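ThiS/MoaD family protein (Amycolatopsis orientalis, PDB 4N6E) probably acts as a small sulfur-carrier protein that supplies sulfur to the thiosugar synthase BexX in 2-thiosugar biosynthesis. Local coordinates at residues 20-24 against 34-39. Coordinates in Å, arbitrary orientation, origin at the centre of the assembly. Numbering follows the deposited sequence.
Sequences SVEAK and DVESRH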
loop_
_atom_site.group_PDB
_atom_site.type_symbol
_atom_site.label_atom_id
_atom_site.label_comp_id
_atom_site.label_asym_id
_atom_site.label_seq_id
_atom_site.Cartn_x
_atom_site.Cartn_y
_atom_site.Cartn_z
ATOM N N SER B 20 -5.437 -33.984 33.729
ATOM C CA SER B 20 -4.522 -34.805 34.502
ATOM C C SER B 20 -5.079 -36.220 34.627
ATOM O O SER B 20 -6.292 -36.401 34.712
ATOM C CB SER B 20 -4.329 -34.196 35.890
ATOM O OG SER B 20 -3.852 -35.170 36.791
ATOM N N VAL B 21 -4.198 -37.217 34.616
ATOM C CA VAL B 21 -4.594 -38.597 34.887
ATOM C C VAL B 21 -3.580 -39.308 35.784
ATOM O O VAL B 21 -2.408 -38.932 35.841
ATOM C CB VAL B 21 -4.805 -39.422 33.597
ATOM C CG1 VAL B 21 -5.782 -38.725 32.662
ATOM C CG2 VAL B 21 -3.490 -39.693 32.891
ATOM N N GLU B 22 -4.058 -40.334 36.485
ATOM C CA GLU B 22 -3.220 -41.171 37.331
ATOM C C GLU B 22 -2.765 -42.396 36.556
ATOM O O GLU B 22 -3.445 -42.849 35.628
ATOM C CB GLU B 22 -3.987 -41.603 38.579
ATOM C CG GLU B 22 -4.304 -40.472 39.538
ATOM C CD GLU B 22 -3.053 -39.853 40.126
ATOM O OE1 GLU B 22 -2.620 -40.295 41.210
ATOM O OE2 GLU B 22 -2.491 -38.939 39.488
ATOM N N ALA B 23 -1.605 -42.926 36.934
ATOM C CA ALA B 23 -1.055 -44.098 36.259
ATOM C C ALA B 23 0.047 -44.807 37.059
ATOM O O ALA B 23 0.529 -44.312 38.089
ATOM C CB ALA B 23 -0.544 -43.708 34.876
ATOM N N LYS B 24 0.417 -45.983 36.553
ATOM C CA LYS B 24 1.418 -46.849 37.168
ATOM C C LYS B 24 2.339 -47.408 36.087
ATOM O O LYS B 24 1.880 -47.821 35.009
ATOM C CB LYS B 24 0.737 -48.007 37.914
ATOM C CG LYS B 24 0.024 -47.591 39.190
ATOM C CD LYS B 24 -0.860 -48.703 39.747
ATOM C CE LYS B 24 -1.780 -48.189 40.850
ATOM N NZ LYS B 24 -1.037 -47.543 41.974
ATOM N N ASP B 34 -0.403 -47.736 30.034
ATOM C CA ASP B 34 -1.338 -47.713 31.170
ATOM C C ASP B 34 -2.420 -46.633 31.016
ATOM O O ASP B 34 -3.540 -46.786 31.515
ATOM C CB ASP B 34 -0.557 -47.481 32.475
ATOM C CG ASP B 34 -1.408 -47.664 33.722
ATOM O OD1 ASP B 34 -2.027 -48.743 33.869
ATOM O OD2 ASP B 34 -1.437 -46.735 34.568
ATOM N N VAL B 35 -2.073 -45.540 30.339
ATOM C CA VAL B 35 -3.017 -44.457 30.072
ATOM C C VAL B 35 -3.899 -44.814 28.864
ATOM O O VAL B 35 -5.101 -44.552 28.878
ATOM C CB VAL B 35 -2.276 -43.103 29.899
ATOM C CG1 VAL B 35 -3.119 -42.081 29.153
ATOM C CG2 VAL B 35 -1.882 -42.543 31.259
ATOM N N GLU B 36 -3.298 -45.421 27.839
ATOM C CA GLU B 36 -4.029 -45.918 26.664
ATOM C C GLU B 36 -5.182 -46.842 27.062
ATOM O O GLU B 36 -6.274 -46.782 26.490
ATOM C CB GLU B 36 -3.070 -46.673 25.732
ATOM C CG GLU B 36 -3.697 -47.289 24.485
ATOM C CD GLU B 36 -4.046 -46.263 23.416
ATOM O OE1 GLU B 36 -3.793 -46.535 22.222
ATOM O OE2 GLU B 36 -4.569 -45.180 23.758
ATOM N N SER B 37 -4.917 -47.698 28.047
ATOM C CA SER B 37 -5.877 -48.699 28.511
ATOM C C SER B 37 -7.156 -48.055 29.040
ATOM O O SER B 37 -8.237 -48.611 28.889
ATOM C CB SER B 37 -5.243 -49.572 29.601
ATOM O OG SER B 37 -5.048 -48.837 30.802
ATOM N N ARG B 38 -7.020 -46.892 29.668
ATOM C CA ARG B 38 -8.175 -46.117 30.100
ATOM C C ARG B 38 -8.725 -45.240 28.967
ATOM O O ARG B 38 -9.938 -45.172 28.758
ATOM C CB ARG B 38 -7.814 -45.208 31.270
ATOM C CG ARG B 38 -7.171 -45.886 32.468
ATOM C CD ARG B 38 -7.554 -45.126 33.731
ATOM N NE ARG B 38 -6.481 -45.021 34.714
ATOM C CZ ARG B 38 -6.591 -44.378 35.876
ATOM N NH1 ARG B 38 -7.727 -43.776 36.219
ATOM N NH2 ARG B 38 -5.557 -44.336 36.705
ATOM N N HIS B 39 -7.822 -44.574 28.244
ATOM C CA HIS B 39 -8.186 -43.515 27.304
ATOM C C HIS B 39 -7.679 -43.817 25.902
ATOM O O HIS B 39 -6.677 -43.253 25.467
ATOM C CB HIS B 39 -7.586 -42.199 27.778
ATOM C CG HIS B 39 -8.003 -41.807 29.162
ATOM N ND1 HIS B 39 -9.268 -41.347 29.457
ATOM C CD2 HIS B 39 -7.314 -41.785 30.326
ATOM C CE1 HIS B 39 -9.344 -41.068 30.746
ATOM N NE2 HIS B 39 -8.171 -41.324 31.297
#
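Val21 is the residue of strand 20-23 whose CA-to-CB bond points toward the helix. Its CG2 packs 3.7 Å from CG2 of Val35, while its CG1 rests 3.8 Å from NE2 of His39; a branched apolar side chain suits this buried spot between sheet and helix. Glu22 turns its carboxylate away, as an exposed charged residue can. Its backbone O lies 2.8 Å from NH2 of Arg38, at an angle too poor for a hydrogen bond, and its CB 3.7 Å from the same nitrogen; the arginine is long enough to span this exposed margin. The surroundings are those of the ubiquitin-like beta-grasp fold of ThiS and MoaD proteins, in which helix 28-38 crosses one face of a mixed sheet. The axes of edge strand 20-23, paired with strand 3-6 through Val21 and Ala23, and of helical residues 34-38 approach to 8.8 Å, with 115° between their directions. Ala23, small enough for a tight approach, brings its CB to 4.0 Å from Val35 CG2 and 3.2 Å from Asp34 OD2. That oxygen, on a short side chain directed at the strand, accepts a hydrogen bond from Lys24 N (2.8 Å), tying the backbone there to the helix, while the long lysine side chain extends outward.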